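Local atomic coordinates of exocyst complex component EXO70 (Saccharomyces cerevisiae, PDB entry 2B1E), a protein that serves the secretory pathway as a subunit of the exocyst complex, which tethers secretory vesicles to sites of exocytosis, and takes part in assembly of the exocyst. Residues Arg81-Leu86 against Asn133-Ile138; Ala465-Ser470 against Met527-Arg532; Lys492-Phe497 against Ile548-Asp553. One frame throughout, in Å; residues are numbered along the deposited sequence.

Interaction 1: Arg81-Leu86 against Asn133-Ile138; sequences RSEAQL and NSEGSI
Where the turn between helix 117-132 and helix 136-155 passes the side of helix 66-94, Glu83 of the helix faces Asn133 and Glu135 of the turn in a contact made of polar ends. The meeting is a useful example of how two carboxylates can be neighbours. Glu83 OE2 and Glu135 OE2 are 3.8 Å apart, an approach of like charges that is probably unfavourable by itself; a water at one side bridges the two oxygens, donating one hydrogen bond to Glu83 OE2 at 2.8 Å and another, longer one to Glu135 OE2 at 3.2 Å. The two carboxylate planes stand almost perpendicular, 88° apart. Both side chains reach in with CG set beside the backbone N (chi1 -75° in Glu83 and -79° in Glu135) and run extended from there, which brings their ends together although the backbones stay well apart.

The second oxygen of each acid is engaged by another group. Glu83 OE1 is hydrogen-bonded to the hydroxyl of Tyr129, and Glu135 OE1 forms a salt bridge with Arg87, one turn along from Glu83 on the same helix; the positive charge of Arg87 probably offsets part of the repulsion. Asn133 ND2 comes only to 4.3 Å from Glu83 OE1 and bonds instead to the carbonyl of Tyr129. Both glutamates also touch Phe130 of helix 117-132. Glu135 also occupies the N-cap position, right before helix 136-155, while its side chain reaches back to helix 66-94. The result is a polar, water-bridged contact between an interhelical turn and the side of an earlier helix, in a mostly helical chain without strands.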
ATOM      1  N   ARG A  81     -54.006   2.748 -23.712  1.00  9.56           N
ATOM      2  CA  ARG A  81     -54.211   3.408 -22.427  1.00 11.37           C
ATOM      3  C   ARG A  81     -53.934   2.461 -21.266  1.00 11.15           C
ATOM      4  O   ARG A  81     -53.314   2.848 -20.268  1.00 10.05           O
ATOM      5  CB  ARG A  81     -55.638   3.954 -22.329  1.00 12.62           C
ATOM      6  CG  ARG A  81     -56.002   4.996 -23.380  1.00 12.15           C
ATOM      7  CD  ARG A  81     -57.276   5.737 -22.996  1.00 10.39           C
ATOM      8  NE  ARG A  81     -58.500   4.933 -23.097  1.00 11.67           N
ATOM      9  CZ  ARG A  81     -59.125   4.672 -24.245  1.00  9.31           C
ATOM     10  NH1 ARG A  81     -58.628   5.143 -25.384  1.00  7.09           N
ATOM     11  NH2 ARG A  81     -60.268   3.988 -24.254  1.00  8.50           N
ATOM     12  N   SER A  82     -54.400   1.220 -21.395  1.00  9.50           N
ATOM     13  CA  SER A  82     -54.200   0.226 -20.359  1.00  9.88           C
ATOM     14  C   SER A  82     -52.720  -0.104 -20.149  1.00 11.01           C
ATOM     15  O   SER A  82     -52.271  -0.275 -19.010  1.00 10.10           O
ATOM     16  CB  SER A  82     -54.992  -1.038 -20.700  1.00  8.15           C
ATOM     17  OG  SER A  82     -56.366  -0.729 -20.855  1.00 10.25           O
ATOM     18  N   GLU A  83     -51.960  -0.188 -21.237  1.00 10.21           N
ATOM     19  CA  GLU A  83     -50.540  -0.482 -21.117  1.00 12.77           C
ATOM     20  C   GLU A  83     -49.798   0.708 -20.502  1.00 12.89           C
ATOM     21  O   GLU A  83     -48.830   0.527 -19.769  1.00 14.12           O
ATOM     22  CB  GLU A  83     -49.961  -0.873 -22.490  1.00 13.49           C
ATOM     23  CG  GLU A  83     -50.370  -2.299 -22.882  1.00 15.58           C
ATOM     24  CD  GLU A  83     -49.956  -2.724 -24.293  1.00 16.27           C
ATOM     25  OE1 GLU A  83     -50.052  -3.929 -24.591  1.00 15.98           O
ATOM     26  OE2 GLU A  83     -49.553  -1.875 -25.103  1.00 17.34           O
ATOM     27  N   ALA A  84     -50.266   1.924 -20.779  1.00 14.23           N
ATOM     28  CA  ALA A  84     -49.625   3.106 -20.214  1.00 14.07           C
ATOM     29  C   ALA A  84     -49.817   3.063 -18.693  1.00 14.41           C
ATOM     30  O   ALA A  84     -48.944   3.470 -17.933  1.00 15.59           O
ATOM     31  CB  ALA A  84     -50.241   4.380 -20.808  1.00 15.07           C
ATOM     32  N   GLN A  85     -50.959   2.547 -18.259  1.00 12.85           N
ATOM     33  CA  GLN A  85     -51.254   2.429 -16.834  1.00 13.75           C
ATOM     34  C   GLN A  85     -50.335   1.395 -16.183  1.00 12.91           C
ATOM     35  O   GLN A  85     -49.928   1.545 -15.023  1.00 11.80           O
ATOM     36  CB  GLN A  85     -52.723   2.040 -16.641  1.00 15.60           C
ATOM     37  CG  GLN A  85     -53.122   1.749 -15.203  1.00 18.92           C
ATOM     38  CD  GLN A  85     -52.795   2.881 -14.249  1.00 22.35           C
ATOM     39  OE1 GLN A  85     -53.112   4.049 -14.511  1.00 25.79           O
ATOM     40  NE2 GLN A  85     -52.164   2.544 -13.127  1.00 20.12           N
ATOM     41  N   LEU A  86     -50.014   0.344 -16.938  1.00 11.10           N
ATOM     42  CA  LEU A  86     -49.121  -0.698 -16.459  1.00  9.54           C
ATOM     43  C   LEU A  86     -47.735  -0.117 -16.214  1.00 11.15           C
ATOM     44  O   LEU A  86     -47.054  -0.501 -15.266  1.00 10.07           O
ATOM     45  CB  LEU A  86     -49.045  -1.841 -17.473  1.00 10.47           C
ATOM     46  CG  LEU A  86     -50.283  -2.743 -17.445  1.00  7.48           C
ATOM     47  CD1 LEU A  86     -50.248  -3.693 -18.629  1.00  9.46           C
ATOM     48  CD2 LEU A  86     -50.325  -3.511 -16.132  1.00  8.06           C
ATOM     49  N   ASN A 133     -45.060  -8.696 -25.312  1.00 24.37           N
ATOM     50  CA  ASN A 133     -45.693  -7.848 -26.321  1.00 23.75           C
ATOM     51  C   ASN A 133     -44.743  -6.955 -27.106  1.00 22.55           C
ATOM     52  O   ASN A 133     -45.052  -5.791 -27.377  1.00 22.80           O
ATOM     53  CB  ASN A 133     -46.776  -6.980 -25.680  1.00 25.38           C
ATOM     54  CG  ASN A 133     -48.064  -7.735 -25.471  1.00 28.29           C
ATOM     55  OD1 ASN A 133     -48.725  -8.135 -26.436  1.00 27.19           O
ATOM     56  ND2 ASN A 133     -48.431  -7.947 -24.208  1.00 27.38           N
ATOM     57  N   SER A 134     -43.586  -7.497 -27.463  1.00 21.87           N
ATOM     58  CA  SER A 134     -42.606  -6.753 -28.252  1.00 25.13           C
ATOM     59  C   SER A 134     -42.202  -5.410 -27.667  1.00 24.35           C
ATOM     60  O   SER A 134     -41.936  -4.467 -28.406  1.00 25.57           O
ATOM     61  CB  SER A 134     -43.143  -6.534 -29.668  1.00 24.51           C
ATOM     62  OG  SER A 134     -43.425  -7.779 -30.284  1.00 23.55           O
ATOM     63  N   GLU A 135     -42.165  -5.312 -26.346  1.00 22.61           N
ATOM     64  CA  GLU A 135     -41.750  -4.073 -25.717  1.00 22.25           C
ATOM     65  C   GLU A 135     -40.696  -4.366 -24.671  1.00 20.81           C
ATOM     66  O   GLU A 135     -40.536  -3.627 -23.701  1.00 22.20           O
ATOM     67  CB  GLU A 135     -42.948  -3.340 -25.106  1.00 23.69           C
ATOM     68  CG  GLU A 135     -43.762  -2.586 -26.142  1.00 26.78           C
ATOM     69  CD  GLU A 135     -44.757  -1.631 -25.525  1.00 29.61           C
ATOM     70  OE1 GLU A 135     -44.388  -0.914 -24.567  1.00 30.04           O
ATOM     71  OE2 GLU A 135     -45.909  -1.588 -26.005  1.00 33.78           O
ATOM     72  N   GLY A 136     -39.971  -5.456 -24.883  1.00 20.19           N
ATOM     73  CA  GLY A 136     -38.926  -5.836 -23.955  1.00 19.77           C
ATOM     74  C   GLY A 136     -37.898  -4.744 -23.680  1.00 20.46           C
ATOM     75  O   GLY A 136     -37.621  -4.436 -22.521  1.00 19.31           O
ATOM     76  N   SER A 137     -37.330  -4.155 -24.733  1.00 19.73           N
ATOM     77  CA  SER A 137     -36.314  -3.117 -24.548  1.00 20.64           C
ATOM     78  C   SER A 137     -36.886  -1.886 -23.861  1.00 18.39           C
ATOM     79  O   SER A 137     -36.227  -1.270 -23.026  1.00 19.67           O
ATOM     80  CB  SER A 137     -35.682  -2.716 -25.892  1.00 20.40           C
ATOM     81  OG  SER A 137     -36.603  -2.015 -26.717  1.00 23.08           O
ATOM     82  N   ILE A 138     -38.121  -1.549 -24.202  1.00 16.68           N
ATOM     83  CA  ILE A 138     -38.799  -0.389 -23.633  1.00 15.94           C
ATOM     84  C   ILE A 138     -38.978  -0.487 -22.112  1.00 14.82           C
ATOM     85  O   ILE A 138     -38.623   0.434 -21.372  1.00 13.66           O
ATOM     86  CB  ILE A 138     -40.186  -0.201 -24.306  1.00 18.76           C
ATOM     87  CG1 ILE A 138     -40.013  -0.118 -25.826  1.00 22.37           C
ATOM     88  CG2 ILE A 138     -40.859   1.060 -23.794  1.00 18.03           C
ATOM     89  CD1 ILE A 138     -41.301  -0.252 -26.613  1.00 24.71           C
TER
HETATM   90  O   HOH W   1     -48.283   0.562 -25.544  1.00 27.47           O

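Interaction 2: Ala465-Ser470 against Met527-Arg532; sequences ANLMDS and MPMYER
Met529 carries this contact, pushing its thioether against the surface offered by Leu467 and Met468. Its sulfur lies 4.1 Å from Leu467 CD2, and its methyl CE rests 3.9 Å from Met468 CB, so the leucine is met by the middle of the chain and the second methionine by the tip. With CG anti to the backbone N (chi1 -173°), Met529 reaches straight toward helix 440-473; the bend at the last torsion, -71°, then lays CE over the base of Met468. Leu467 and Met529 run past each other in opposing directions, whereas the sulfur end of Met468 leads away from the interface and leaves CB to do the touching.

Behind this apolar layer, Ser470 OG donates a 2.8 Å hydrogen bond to Leu467 O, within its own helix. Beside Met529, the Tyr530 ring lies against Phe493 with planes about 20° apart, and Phe493 in turn touches Leu467. A kink at Pro528, whose nitrogen cannot bond to the preceding turn, comes just before Met529. Helices 440-473 and 512-537 thus meet through methionine and leucine, with helix 483-504 packed alongside both and helix 552-563 touching helix 512-537 at Met527, Tyr530 and Glu531.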
ATOM      1  N   ALA A 465      49.527  -3.519  14.517  1.00 14.65           N
ATOM      2  CA  ALA A 465      50.224  -4.042  13.344  1.00 15.30           C
ATOM      3  C   ALA A 465      51.622  -3.417  13.285  1.00 17.65           C
ATOM      4  O   ALA A 465      52.614  -4.103  13.004  1.00 18.12           O
ATOM      5  CB  ALA A 465      49.445  -3.717  12.059  1.00 15.40           C
ATOM      6  N   ASN A 466      51.703  -2.120  13.563  1.00 18.00           N
ATOM      7  CA  ASN A 466      52.991  -1.434  13.537  1.00 19.81           C
ATOM      8  C   ASN A 466      53.941  -2.037  14.562  1.00 19.66           C
ATOM      9  O   ASN A 466      55.116  -2.259  14.272  1.00 17.88           O
ATOM     10  CB  ASN A 466      52.826   0.062  13.826  1.00 21.86           C
ATOM     11  CG  ASN A 466      52.115   0.798  12.709  1.00 24.05           C
ATOM     12  OD1 ASN A 466      52.165   0.390  11.543  1.00 25.36           O
ATOM     13  ND2 ASN A 466      51.459   1.900  13.054  1.00 24.82           N
ATOM     14  N   LEU A 467      53.421  -2.303  15.757  1.00 19.32           N
ATOM     15  CA  LEU A 467      54.213  -2.883  16.835  1.00 19.38           C
ATOM     16  C   LEU A 467      54.685  -4.284  16.455  1.00 19.35           C
ATOM     17  O   LEU A 467      55.848  -4.626  16.651  1.00 17.85           O
ATOM     18  CB  LEU A 467      53.381  -2.956  18.119  1.00 21.56           C
ATOM     19  CG  LEU A 467      54.101  -3.460  19.377  1.00 21.15           C
ATOM     20  CD1 LEU A 467      55.253  -2.518  19.707  1.00 20.33           C
ATOM     21  CD2 LEU A 467      53.121  -3.534  20.547  1.00 20.23           C
ATOM     22  N   MET A 468      53.781  -5.091  15.905  1.00 19.17           N
ATOM     23  CA  MET A 468      54.125  -6.452  15.510  1.00 19.35           C
ATOM     24  C   MET A 468      55.219  -6.439  14.438  1.00 19.80           C
ATOM     25  O   MET A 468      56.173  -7.220  14.494  1.00 16.73           O
ATOM     26  CB  MET A 468      52.892  -7.203  14.982  1.00 19.13           C
ATOM     27  CG  MET A 468      53.163  -8.696  14.776  1.00 24.20           C
ATOM     28  SD  MET A 468      51.850  -9.638  13.952  1.00 29.57           S
ATOM     29  CE  MET A 468      52.173  -9.208  12.230  1.00 30.33           C
ATOM     30  N   ASP A 469      55.082  -5.542  13.468  1.00 21.24           N
ATOM     31  CA  ASP A 469      56.071  -5.426  12.405  1.00 23.20           C
ATOM     32  C   ASP A 469      57.452  -5.029  12.938  1.00 22.66           C
ATOM     33  O   ASP A 469      58.469  -5.521  12.456  1.00 22.10           O
ATOM     34  CB  ASP A 469      55.624  -4.401  11.357  1.00 25.93           C
ATOM     35  CG  ASP A 469      54.577  -4.946  10.402  1.00 29.74           C
ATOM     36  OD1 ASP A 469      54.172  -4.188   9.496  1.00 32.40           O
ATOM     37  OD2 ASP A 469      54.158  -6.119  10.545  1.00 31.29           O
ATOM     38  N   SER A 470      57.494  -4.137  13.924  1.00 23.06           N
ATOM     39  CA  SER A 470      58.776  -3.708  14.473  1.00 23.63           C
ATOM     40  C   SER A 470      59.482  -4.884  15.148  1.00 24.22           C
ATOM     41  O   SER A 470      60.713  -4.987  15.122  1.00 25.45           O
ATOM     42  CB  SER A 470      58.587  -2.576  15.489  1.00 24.18           C
ATOM     43  OG  SER A 470      58.233  -3.076  16.768  1.00 25.97           O
ATOM     44  N   MET A 527      45.878  -5.656  24.433  1.00 10.58           N
ATOM     45  CA  MET A 527      46.532  -6.331  25.548  1.00 12.23           C
ATOM     46  C   MET A 527      47.290  -7.631  25.286  1.00 11.63           C
ATOM     47  O   MET A 527      48.406  -7.790  25.770  1.00 12.35           O
ATOM     48  CB  MET A 527      45.553  -6.501  26.711  1.00 12.28           C
ATOM     49  CG  MET A 527      45.156  -5.164  27.376  1.00 12.60           C
ATOM     50  SD  MET A 527      46.530  -4.017  27.723  1.00 12.94           S
ATOM     51  CE  MET A 527      47.738  -5.139  28.537  1.00 16.78           C
ATOM     52  N   PRO A 528      46.709  -8.576  24.531  1.00 12.31           N
ATOM     53  CA  PRO A 528      47.496  -9.796  24.318  1.00 13.09           C
ATOM     54  C   PRO A 528      48.850  -9.477  23.677  1.00 13.67           C
ATOM     55  O   PRO A 528      49.877 -10.014  24.089  1.00 14.72           O
ATOM     56  CB  PRO A 528      46.594 -10.633  23.407  1.00 16.10           C
ATOM     57  CG  PRO A 528      45.209 -10.256  23.889  1.00 15.97           C
ATOM     58  CD  PRO A 528      45.328  -8.740  24.035  1.00 13.41           C
ATOM     59  N   MET A 529      48.854  -8.588  22.688  1.00 14.03           N
ATOM     60  CA  MET A 529      50.097  -8.228  22.018  1.00 14.82           C
ATOM     61  C   MET A 529      51.086  -7.494  22.918  1.00 14.62           C
ATOM     62  O   MET A 529      52.276  -7.801  22.911  1.00 12.66           O
ATOM     63  CB  MET A 529      49.831  -7.366  20.779  1.00 17.46           C
ATOM     64  CG  MET A 529      51.094  -7.128  19.965  1.00 20.74           C
ATOM     65  SD  MET A 529      50.823  -6.215  18.454  1.00 28.28           S
ATOM     66  CE  MET A 529      49.930  -7.509  17.460  1.00 23.50           C
ATOM     67  N   TYR A 530      50.610  -6.515  23.679  1.00 11.84           N
ATOM     68  CA  TYR A 530      51.519  -5.781  24.549  1.00 13.07           C
ATOM     69  C   TYR A 530      52.164  -6.667  25.611  1.00 12.76           C
ATOM     70  O   TYR A 530      53.341  -6.491  25.936  1.00 12.20           O
ATOM     71  CB  TYR A 530      50.817  -4.593  25.225  1.00 12.01           C
ATOM     72  CG  TYR A 530      51.813  -3.679  25.900  1.00 10.33           C
ATOM     73  CD1 TYR A 530      52.683  -2.889  25.144  1.00 12.26           C
ATOM     74  CD2 TYR A 530      51.954  -3.674  27.288  1.00 10.10           C
ATOM     75  CE1 TYR A 530      53.678  -2.125  25.753  1.00 10.28           C
ATOM     76  CE2 TYR A 530      52.945  -2.917  27.910  1.00  9.27           C
ATOM     77  CZ  TYR A 530      53.806  -2.149  27.134  1.00 11.29           C
ATOM     78  OH  TYR A 530      54.823  -1.450  27.728  1.00  6.99           O
ATOM     79  N   GLU A 531      51.403  -7.607  26.168  1.00 12.66           N
ATOM     80  CA  GLU A 531      51.963  -8.499  27.171  1.00 13.71           C
ATOM     81  C   GLU A 531      53.105  -9.317  26.575  1.00 12.57           C
ATOM     82  O   GLU A 531      54.130  -9.524  27.220  1.00 12.49           O
ATOM     83  CB  GLU A 531      50.881  -9.431  27.730  1.00 19.63           C
ATOM     84  CG  GLU A 531      49.773  -8.671  28.445  1.00 24.26           C
ATOM     85  CD  GLU A 531      48.825  -9.566  29.206  1.00 29.85           C
ATOM     86  OE1 GLU A 531      48.204 -10.457  28.578  1.00 31.78           O
ATOM     87  OE2 GLU A 531      48.697  -9.366  30.435  1.00 31.66           O
ATOM     88  N   ARG A 532      52.927  -9.778  25.341  1.00 11.43           N
ATOM     89  CA  ARG A 532      53.952 -10.568  24.658  1.00 12.47           C
ATOM     90  C   ARG A 532      55.175  -9.713  24.328  1.00 12.40           C
ATOM     91  O   ARG A 532      56.318 -10.152  24.475  1.00 13.03           O
ATOM     92  CB  ARG A 532      53.371 -11.171  23.375  1.00 13.59           C
ATOM     93  CG  ARG A 532      52.337 -12.254  23.637  1.00 15.89           C
ATOM     94  CD  ARG A 532      51.457 -12.528  22.434  1.00 14.92           C
ATOM     95  NE  ARG A 532      50.447 -13.518  22.791  1.00 12.92           N
ATOM     96  CZ  ARG A 532      49.229 -13.576  22.269  1.00 10.74           C
ATOM     97  NH1 ARG A 532      48.850 -12.702  21.349  1.00 15.20           N
ATOM     98  NH2 ARG A 532      48.380 -14.500  22.691  1.00 17.59           N
TER

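Interaction 3: Lys492-Phe497 against Ile548-Asp553; sequences KFNEGF and IKYTPD
Phe497 and Tyr550 meet as a T-shaped pair: the edge of the phenylalanine is turned toward the face of the tyrosine, with ring centroids 5.7 Å apart and planes inclined at 68°. The opposite face of Tyr550 is covered by the preceding residue, Lys549, whose CG sits 3.9 Å above the ring plane and over its centre. The tyrosine is therefore clasped from two sides. A third neighbour, Asn494, approaches its rim, where OD1 lies in the ring plane 3.4 Å from Tyr550 CD2, while the amide itself stands nearly upright to the ring at 78°. On its other branch, Asn494 ND2 packs against Lys549 CB at 3.6 Å.

The torsion of Asn494 that sets CG beside its backbone N (chi1 -66°) points this amide at the incoming chain, yet water makes the polar link. One water donates to Asn494 OD1 at 2.8 Å and accepts from Tyr550 N; a second accepts from Lys549 N and, weakly, from Asn494 ND2. Through these waters one side-chain amide is linked to two successive backbone N-H groups of the loop before helix 552-563. Farther out, Glu498 OE2 is hydrogen-bonded to the Tyr550 hydroxyl and forms a salt bridge with Lys549 NZ, holding the far ends of both side chains.

Beyond Tyr550 the chain enters helix 552-563, with Thr551 as N-cap: its side chain caps a backbone N in the first turn, and Glu554 bonds back to Thr551 N, a reciprocal pattern consistent with a capping box.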
ATOM      1  N   LYS A 492      57.951   4.532  20.350  1.00 20.05           N
ATOM      2  CA  LYS A 492      57.003   4.684  19.250  1.00 20.16           C
ATOM      3  C   LYS A 492      55.633   4.116  19.618  1.00 18.63           C
ATOM      4  O   LYS A 492      54.604   4.702  19.293  1.00 17.14           O
ATOM      5  CB  LYS A 492      57.536   4.006  17.986  1.00 22.55           C
ATOM      6  CG  LYS A 492      58.788   4.681  17.401  1.00 26.75           C
ATOM      7  CD  LYS A 492      59.364   3.862  16.244  1.00 31.78           C
ATOM      8  CE  LYS A 492      60.722   4.400  15.785  1.00 33.88           C
ATOM      9  NZ  LYS A 492      61.346   3.548  14.723  1.00 36.93           N
ATOM     10  N   PHE A 493      55.605   2.971  20.289  1.00 17.11           N
ATOM     11  CA  PHE A 493      54.319   2.413  20.677  1.00 16.91           C
ATOM     12  C   PHE A 493      53.619   3.370  21.644  1.00 16.11           C
ATOM     13  O   PHE A 493      52.433   3.658  21.493  1.00 18.48           O
ATOM     14  CB  PHE A 493      54.486   1.055  21.356  1.00 15.45           C
ATOM     15  CG  PHE A 493      53.201   0.513  21.925  1.00 18.82           C
ATOM     16  CD1 PHE A 493      52.220  -0.015  21.088  1.00 16.49           C
ATOM     17  CD2 PHE A 493      52.942   0.599  23.293  1.00 16.89           C
ATOM     18  CE1 PHE A 493      50.997  -0.446  21.608  1.00 17.89           C
ATOM     19  CE2 PHE A 493      51.729   0.176  23.819  1.00 15.46           C
ATOM     20  CZ  PHE A 493      50.753  -0.347  22.976  1.00 15.77           C
ATOM     21  N   ASN A 494      54.350   3.860  22.641  1.00 16.48           N
ATOM     22  CA  ASN A 494      53.765   4.779  23.618  1.00 16.26           C
ATOM     23  C   ASN A 494      53.124   5.993  22.946  1.00 15.57           C
ATOM     24  O   ASN A 494      52.028   6.410  23.323  1.00 14.38           O
ATOM     25  CB  ASN A 494      54.824   5.263  24.621  1.00 16.00           C
ATOM     26  CG  ASN A 494      55.342   4.145  25.503  1.00 17.85           C
ATOM     27  OD1 ASN A 494      54.638   3.165  25.765  1.00 18.03           O
ATOM     28  ND2 ASN A 494      56.568   4.295  25.986  1.00 14.74           N
ATOM     29  N   GLU A 495      53.803   6.552  21.948  1.00 16.63           N
ATOM     30  CA  GLU A 495      53.273   7.715  21.239  1.00 17.93           C
ATOM     31  C   GLU A 495      52.015   7.352  20.457  1.00 15.77           C
ATOM     32  O   GLU A 495      51.057   8.120  20.424  1.00 17.35           O
ATOM     33  CB  GLU A 495      54.325   8.297  20.290  1.00 21.29           C
ATOM     34  CG  GLU A 495      55.459   9.042  20.993  1.00 24.91           C
ATOM     35  CD  GLU A 495      56.565   9.485  20.033  1.00 29.91           C
ATOM     36  OE1 GLU A 495      56.255  10.185  19.040  1.00 32.28           O
ATOM     37  OE2 GLU A 495      57.745   9.139  20.277  1.00 28.61           O
ATOM     38  N   GLY A 496      52.012   6.178  19.839  1.00 13.96           N
ATOM     39  CA  GLY A 496      50.852   5.757  19.081  1.00 12.42           C
ATOM     40  C   GLY A 496      49.690   5.438  19.996  1.00 13.13           C
ATOM     41  O   GLY A 496      48.546   5.793  19.702  1.00 13.31           O
ATOM     42  N   PHE A 497      49.989   4.765  21.106  1.00 12.11           N
ATOM     43  CA  PHE A 497      48.989   4.385  22.105  1.00 12.49           C
ATOM     44  C   PHE A 497      48.331   5.635  22.707  1.00 12.60           C
ATOM     45  O   PHE A 497      47.106   5.775  22.710  1.00 11.23           O
ATOM     46  CB  PHE A 497      49.655   3.585  23.238  1.00 12.14           C
ATOM     47  CG  PHE A 497      48.712   3.210  24.356  1.00 14.88           C
ATOM     48  CD1 PHE A 497      47.741   2.221  24.170  1.00 12.98           C
ATOM     49  CD2 PHE A 497      48.771   3.869  25.585  1.00 13.62           C
ATOM     50  CE1 PHE A 497      46.839   1.895  25.188  1.00  9.85           C
ATOM     51  CE2 PHE A 497      47.871   3.551  26.614  1.00 13.17           C
ATOM     52  CZ  PHE A 497      46.903   2.562  26.411  1.00 11.74           C
ATOM     53  N   ILE A 548      60.849   1.563  30.382  1.00 19.31           N
ATOM     54  CA  ILE A 548      59.579   1.179  29.797  1.00 16.79           C
ATOM     55  C   ILE A 548      58.477   1.892  30.571  1.00 16.04           C
ATOM     56  O   ILE A 548      58.239   1.606  31.739  1.00 14.53           O
ATOM     57  CB  ILE A 548      59.391  -0.341  29.877  1.00 15.60           C
ATOM     58  CG1 ILE A 548      60.436  -1.033  28.995  1.00 13.66           C
ATOM     59  CG2 ILE A 548      57.989  -0.712  29.438  1.00 18.05           C
ATOM     60  CD1 ILE A 548      60.508  -2.543  29.196  1.00 13.45           C
ATOM     61  N   LYS A 549      57.799   2.821  29.907  1.00 16.96           N
ATOM     62  CA  LYS A 549      56.745   3.601  30.550  1.00 16.02           C
ATOM     63  C   LYS A 549      55.604   2.801  31.178  1.00 16.27           C
ATOM     64  O   LYS A 549      55.211   3.072  32.317  1.00 13.34           O
ATOM     65  CB  LYS A 549      56.171   4.619  29.548  1.00 17.25           C
ATOM     66  CG  LYS A 549      55.230   5.653  30.158  1.00 18.71           C
ATOM     67  CD  LYS A 549      54.903   6.771  29.169  1.00 19.80           C
ATOM     68  CE  LYS A 549      53.999   7.823  29.792  1.00 22.10           C
ATOM     69  NZ  LYS A 549      53.752   8.962  28.858  1.00 21.60           N
ATOM     70  N   TYR A 550      55.078   1.817  30.454  1.00 14.10           N
ATOM     71  CA  TYR A 550      53.953   1.031  30.954  1.00 14.78           C
ATOM     72  C   TYR A 550      54.180  -0.462  31.146  1.00 14.81           C
ATOM     73  O   TYR A 550      54.730  -1.137  30.271  1.00 13.68           O
ATOM     74  CB  TYR A 550      52.746   1.156  30.013  1.00 14.71           C
ATOM     75  CG  TYR A 550      52.283   2.555  29.696  1.00 16.19           C
ATOM     76  CD1 TYR A 550      51.492   3.273  30.590  1.00 18.32           C
ATOM     77  CD2 TYR A 550      52.600   3.149  28.475  1.00 15.32           C
ATOM     78  CE1 TYR A 550      51.019   4.549  30.267  1.00 19.24           C
ATOM     79  CE2 TYR A 550      52.136   4.415  28.147  1.00 15.46           C
ATOM     80  CZ  TYR A 550      51.345   5.107  29.041  1.00 16.71           C
ATOM     81  OH  TYR A 550      50.863   6.349  28.695  1.00 20.23           O
ATOM     82  N   THR A 551      53.743  -0.979  32.288  1.00 13.71           N
ATOM     83  CA  THR A 551      53.795  -2.418  32.512  1.00 12.62           C
ATOM     84  C   THR A 551      52.445  -2.818  31.917  1.00 12.87           C
ATOM     85  O   THR A 551      51.576  -1.959  31.709  1.00 11.27           O
ATOM     86  CB  THR A 551      53.810  -2.792  34.020  1.00 12.90           C
ATOM     87  OG1 THR A 551      52.645  -2.258  34.662  1.00 12.72           O
ATOM     88  CG2 THR A 551      55.059  -2.251  34.688  1.00 15.28           C
ATOM     89  N   PRO A 552      52.249  -4.106  31.597  1.00 11.90           N
ATOM     90  CA  PRO A 552      50.945  -4.449  31.032  1.00 12.61           C
ATOM     91  C   PRO A 552      49.796  -4.038  31.957  1.00 13.19           C
ATOM     92  O   PRO A 552      48.757  -3.556  31.500  1.00 13.98           O
ATOM     93  CB  PRO A 552      51.045  -5.957  30.840  1.00 12.67           C
ATOM     94  CG  PRO A 552      52.518  -6.126  30.456  1.00 12.68           C
ATOM     95  CD  PRO A 552      53.202  -5.225  31.468  1.00 12.64           C
ATOM     96  N   ASP A 553      49.984  -4.225  33.260  1.00 12.59           N
ATOM     97  CA  ASP A 553      48.943  -3.863  34.214  1.00 12.26           C
ATOM     98  C   ASP A 553      48.649  -2.368  34.171  1.00 11.51           C
ATOM     99  O   ASP A 553      47.511  -1.952  34.354  1.00 10.37           O
ATOM    100  CB  ASP A 553      49.335  -4.272  35.640  1.00  8.92           C
ATOM    101  CG  ASP A 553      49.186  -5.760  35.879  1.00 14.04           C
ATOM    102  OD1 ASP A 553      48.547  -6.428  35.035  1.00 14.74           O
ATOM    103  OD2 ASP A 553      49.692  -6.263  36.913  1.00 13.10           O
TER
HETATM  104  O   HOH W   2      55.362   1.269  27.626  1.00 17.93           O
HETATM  105  O   HOH W   3      58.929   3.659  27.505  1.00 22.01           O

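Overall arrangement
The three contacts come from the two ends of an elongated helical chain. Interaction 1, near the N-terminal end, lies on the opposite side of the chain's centre from the others, its centre 107 Å from that of interaction 2 and 111 Å from that of interaction 3. Interactions 2 and 3 are neighbours, with centres 11 Å apart; their four segments alternate along the sequence and belong to the C-terminal Exo70 family region. They touch directly, Tyr530 OH lying 2.6 Å from Tyr550 O in a probable hydrogen bond. Interaction 1 closes before the other two open and touches neither, its nearest atoms being about 93 Å from those of interaction 2, so these contacts join parts of the chain local to each end.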